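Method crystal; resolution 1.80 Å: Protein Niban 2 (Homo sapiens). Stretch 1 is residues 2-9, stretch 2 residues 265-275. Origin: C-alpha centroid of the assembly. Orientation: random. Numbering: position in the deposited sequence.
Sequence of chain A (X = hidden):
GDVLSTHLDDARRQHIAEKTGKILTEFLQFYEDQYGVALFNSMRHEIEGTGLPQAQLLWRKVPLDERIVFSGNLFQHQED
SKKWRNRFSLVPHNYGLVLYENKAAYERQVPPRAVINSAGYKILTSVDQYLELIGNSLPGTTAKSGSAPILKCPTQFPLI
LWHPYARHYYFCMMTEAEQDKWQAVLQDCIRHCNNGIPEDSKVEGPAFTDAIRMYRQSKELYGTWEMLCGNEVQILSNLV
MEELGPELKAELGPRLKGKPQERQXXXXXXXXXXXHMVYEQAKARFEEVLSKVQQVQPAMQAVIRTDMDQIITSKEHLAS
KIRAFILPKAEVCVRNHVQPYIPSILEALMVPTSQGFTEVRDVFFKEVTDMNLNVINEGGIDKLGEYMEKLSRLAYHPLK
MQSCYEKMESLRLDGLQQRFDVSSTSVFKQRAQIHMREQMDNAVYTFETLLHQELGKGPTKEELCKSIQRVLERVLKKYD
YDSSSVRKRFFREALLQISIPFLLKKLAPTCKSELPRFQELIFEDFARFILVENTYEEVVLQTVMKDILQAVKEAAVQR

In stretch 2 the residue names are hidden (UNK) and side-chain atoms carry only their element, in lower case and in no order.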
# COMPACT_ATOMS: atom_id res chain seq x y z
N ASP A 2 32.89 16.81 -6.04
CA ASP A 2 32.18 15.76 -5.32
C ASP A 2 31.48 14.82 -6.31
O ASP A 2 31.52 15.00 -7.53
CB ASP A 2 31.19 16.37 -4.34
CG ASP A 2 30.09 17.15 -5.03
OD1 ASP A 2 29.19 16.53 -5.63
OD2 ASP A 2 30.13 18.40 -4.98
N VAL A 3 30.84 13.79 -5.75
CA VAL A 3 30.29 12.73 -6.58
C VAL A 3 29.14 13.26 -7.43
O VAL A 3 28.99 12.89 -8.60
CB VAL A 3 29.85 11.54 -5.69
CG1 VAL A 3 28.93 12.02 -4.59
CG2 VAL A 3 29.19 10.46 -6.54
N LEU A 4 28.30 14.12 -6.85
CA LEU A 4 27.12 14.59 -7.58
C LEU A 4 27.50 15.61 -8.64
O LEU A 4 26.95 15.59 -9.75
CB LEU A 4 26.10 15.18 -6.59
CG LEU A 4 25.46 14.21 -5.60
CD1 LEU A 4 24.38 14.89 -4.79
CD2 LEU A 4 24.90 12.96 -6.29
N SER A 5 28.45 16.50 -8.34
CA SER A 5 28.84 17.50 -9.33
C SER A 5 29.58 16.85 -10.48
O SER A 5 29.49 17.33 -11.62
CB SER A 5 29.70 18.58 -8.68
OG SER A 5 30.87 18.01 -8.12
N THR A 6 30.28 15.75 -10.22
CA THR A 6 31.04 15.07 -11.26
C THR A 6 30.13 14.25 -12.17
O THR A 6 30.21 14.37 -13.40
CB THR A 6 32.10 14.16 -10.63
OG1 THR A 6 32.95 14.95 -9.79
CG2 THR A 6 32.93 13.50 -11.73
N HIS A 7 29.26 13.43 -11.59
CA HIS A 7 28.52 12.45 -12.37
C HIS A 7 27.10 12.88 -12.70
O HIS A 7 26.53 12.38 -13.67
CB HIS A 7 28.50 11.11 -11.64
CG HIS A 7 29.87 10.56 -11.37
ND1 HIS A 7 30.74 10.21 -12.37
CD2 HIS A 7 30.52 10.34 -10.20
CE1 HIS A 7 31.87 9.79 -11.84
NE2 HIS A 7 31.76 9.85 -10.53
N LEU A 8 26.53 13.81 -11.95
CA LEU A 8 25.26 14.38 -12.38
C LEU A 8 25.44 15.83 -12.81
O LEU A 8 24.79 16.73 -12.28
CB LEU A 8 24.20 14.27 -11.27
CG LEU A 8 23.84 12.84 -10.88
CD1 LEU A 8 22.85 12.81 -9.73
CD2 LEU A 8 23.28 12.09 -12.08
N ASP A 9 26.32 16.06 -13.79
CA ASP A 9 26.47 17.40 -14.33
C ASP A 9 25.23 17.78 -15.15
O ASP A 9 24.29 16.99 -15.31
CB ASP A 9 27.76 17.53 -15.14
CG ASP A 9 27.79 16.68 -16.41
OD1 ASP A 9 26.76 16.10 -16.81
OD2 ASP A 9 28.88 16.60 -17.02
N UNK A 265 28.29 3.13 -1.73
CA UNK A 265 27.77 4.33 -1.09
C UNK A 265 27.64 5.48 -2.08
O UNK A 265 26.68 6.27 -2.01
c UNK A 265 28.12 5.87 0.93
c UNK A 265 29.21 6.85 1.32
n UNK A 265 30.32 9.69 -0.73
c UNK A 265 30.02 8.97 0.34
c UNK A 265 28.67 4.73 0.08
n UNK A 265 29.57 7.72 0.20
n UNK A 265 30.15 9.51 1.54
N UNK A 266 28.59 5.61 -3.01
CA UNK A 266 28.48 6.64 -4.03
C UNK A 266 27.26 6.42 -4.91
O UNK A 266 26.55 7.37 -5.27
o UNK A 266 33.19 6.44 -4.41
c UNK A 266 29.74 6.69 -4.88
n UNK A 266 32.20 7.49 -6.12
c UNK A 266 30.94 7.15 -4.10
c UNK A 266 32.21 7.00 -4.89
N UNK A 267 26.97 5.16 -5.25
CA UNK A 267 25.79 4.91 -6.08
C UNK A 267 24.51 5.29 -5.33
O UNK A 267 23.58 5.84 -5.92
n UNK A 267 22.25 2.55 -7.38
c UNK A 267 21.76 3.61 -9.60
c UNK A 267 24.39 3.20 -7.13
c UNK A 267 23.89 3.73 -8.36
c UNK A 267 25.73 3.45 -6.54
c UNK A 267 22.33 4.38 -10.58
c UNK A 267 23.66 4.83 -10.48
c UNK A 267 22.55 3.29 -8.49
c UNK A 267 23.35 2.51 -6.56
c UNK A 267 24.44 4.52 -9.37
N UNK A 268 24.46 5.00 -4.02
CA UNK A 268 23.29 5.37 -3.23
C UNK A 268 23.07 6.88 -3.26
O UNK A 268 21.94 7.36 -3.37
c UNK A 268 23.43 4.84 -1.78
c UNK A 268 23.29 3.31 -1.76
c UNK A 268 23.98 2.65 -0.57
c UNK A 268 22.39 5.51 -0.87
N UNK A 269 24.16 7.65 -3.17
CA UNK A 269 24.05 9.10 -3.22
C UNK A 269 23.55 9.58 -4.58
O UNK A 269 22.70 10.47 -4.66
c UNK A 269 25.40 9.73 -2.88
o UNK A 269 27.63 11.11 -1.93
c UNK A 269 25.35 11.24 -2.70
n UNK A 269 26.50 13.01 -1.50
c UNK A 269 26.59 11.78 -2.01
N UNK A 270 24.08 9.00 -5.66
CA UNK A 270 23.63 9.34 -7.01
C UNK A 270 22.17 8.98 -7.19
O UNK A 270 21.38 9.76 -7.74
c UNK A 270 26.95 8.34 -8.74
c UNK A 270 24.51 8.63 -8.05
c UNK A 270 23.87 8.76 -9.46
c UNK A 270 25.93 9.21 -8.03
N UNK A 271 21.78 7.78 -6.75
CA UNK A 271 20.40 7.33 -6.92
C UNK A 271 19.42 8.27 -6.22
O UNK A 271 18.35 8.60 -6.77
o UNK A 271 18.95 5.39 -6.67
c UNK A 271 20.24 5.91 -6.38
N UNK A 272 19.75 8.68 -5.00
CA UNK A 272 18.86 9.59 -4.27
C UNK A 272 18.69 10.91 -5.01
O UNK A 272 17.59 11.47 -5.04
o UNK A 272 17.33 10.43 -1.75
o UNK A 272 18.81 12.02 -1.95
c UNK A 272 18.45 10.84 -2.12
c UNK A 272 19.37 9.87 -2.86
N UNK A 273 19.78 11.44 -5.57
CA UNK A 273 19.71 12.69 -6.32
C UNK A 273 18.83 12.54 -7.56
O UNK A 273 18.03 13.42 -7.86
c UNK A 273 21.11 13.17 -6.70
N UNK A 274 18.97 11.42 -8.27
CA UNK A 274 18.12 11.18 -9.43
C UNK A 274 16.67 10.99 -9.00
O UNK A 274 15.75 11.49 -9.65
c UNK A 274 17.67 9.65 -11.40
c UNK A 274 20.04 10.27 -10.80
c UNK A 274 18.64 9.98 -10.25
N UNK A 275 16.45 10.27 -7.90
CA UNK A 275 15.09 10.09 -7.39
C UNK A 275 14.41 11.43 -7.13
O UNK A 275 13.24 11.62 -7.47
c UNK A 275 12.04 9.66 -3.87
c UNK A 275 13.74 9.03 -5.49
c UNK A 275 13.30 9.83 -4.44
o UNK A 275 9.95 8.51 -3.75
c UNK A 275 11.20 8.67 -4.34
c UNK A 275 11.61 7.84 -5.39
c UNK A 275 12.88 8.03 -5.96
c UNK A 275 15.11 9.24 -6.12

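Position 265 opens this part of a long helix with seven side-chain atoms: three carbons, a nitrogen, then a carbon carrying two more nitrogens. Their end leans nearer stretch 1 but makes no close contact. That guanidinium makes it Arg265, fitting a partly exposed place. Position 266 has three carbons, the third bearing one oxygen and one nitrogen, and its CB lies 4.2 Å from Val3 CG2. The amide makes it Gln266, whose aliphatic base packs against the valine.

At position 267 one carbon leads into fused five- and six-membered rings holding eight carbons and one nitrogen; the CA-to-CB bond points away from stretch 1. This is Trp267, whose bulk is buried elsewhere in the structure. Position 268 has four carbons, forked at the first, with one arm two carbons long, all out of reach of stretch 1. This is Ile268, whose branched chain is readily accommodated in a helix.

Position 269 repeats the three carbons with a terminal oxygen and nitrogen. Its CA-to-CB bond points toward stretch 1, where the oxygen comes 3.1 Å from Val3 CG1 and a carbon lies 4.0 Å from Leu4 CD2. It is Gln269: a long, flexible chain lets CG lie against Leu4 while OE1 reaches Val3, and the partly exposed site tolerates the polar end. Position 270 again shows four carbons forked at the first; one is 3.8 Å from Val3 CG2 and another 4.2 Å from Leu8 CD1. These are CD1 and CG2 of Ile270, whose wholly apolar chain suits a buried site.

One carbon and one oxygen at position 271, with the CA-to-CB bond pointing away, identify Ser271, small and buried, its hydroxyl hydrogen-bonded elsewhere in the structure. Position 272, two carbons with two oxygens on the second, touches nothing on stretch 1. It is Asp272, whose carboxylate suits a partly exposed site and has OD1 hydrogen-bonded elsewhere in the structure. The single carbon at position 273, CB, sits 3.5 Å from Leu8 CD1 and 3.8 Å from Leu4 CD2. This is Ala273, a short side chain meeting both leucines.

Position 274 has one carbon carrying two others, one of them 3.9 Å from Leu8 CD2. It is Val274, compact and apolar as its buried site requires. Position 275, one carbon and a six-carbon ring bearing an oxygen, lies beyond reach of stretch 1. It is Tyr275, whose hydroxyl-bearing ring is compatible with partial exposure.

The contact works by apolar packing, with no hydrogen bonds across it. Val3, Leu4 and Leu8 present side chains to Ile270 and its neighbours, and the two helix axes cross at -70°, approaching to 10.1 Å. Asp2 caps the short helix: its OD1 accepts from Ser5 N at 2.8 Å and, weakly, from Leu4 N, satisfying amides at the helix start.

Stretch 2, residues 265-275: RQWIQISDAVY
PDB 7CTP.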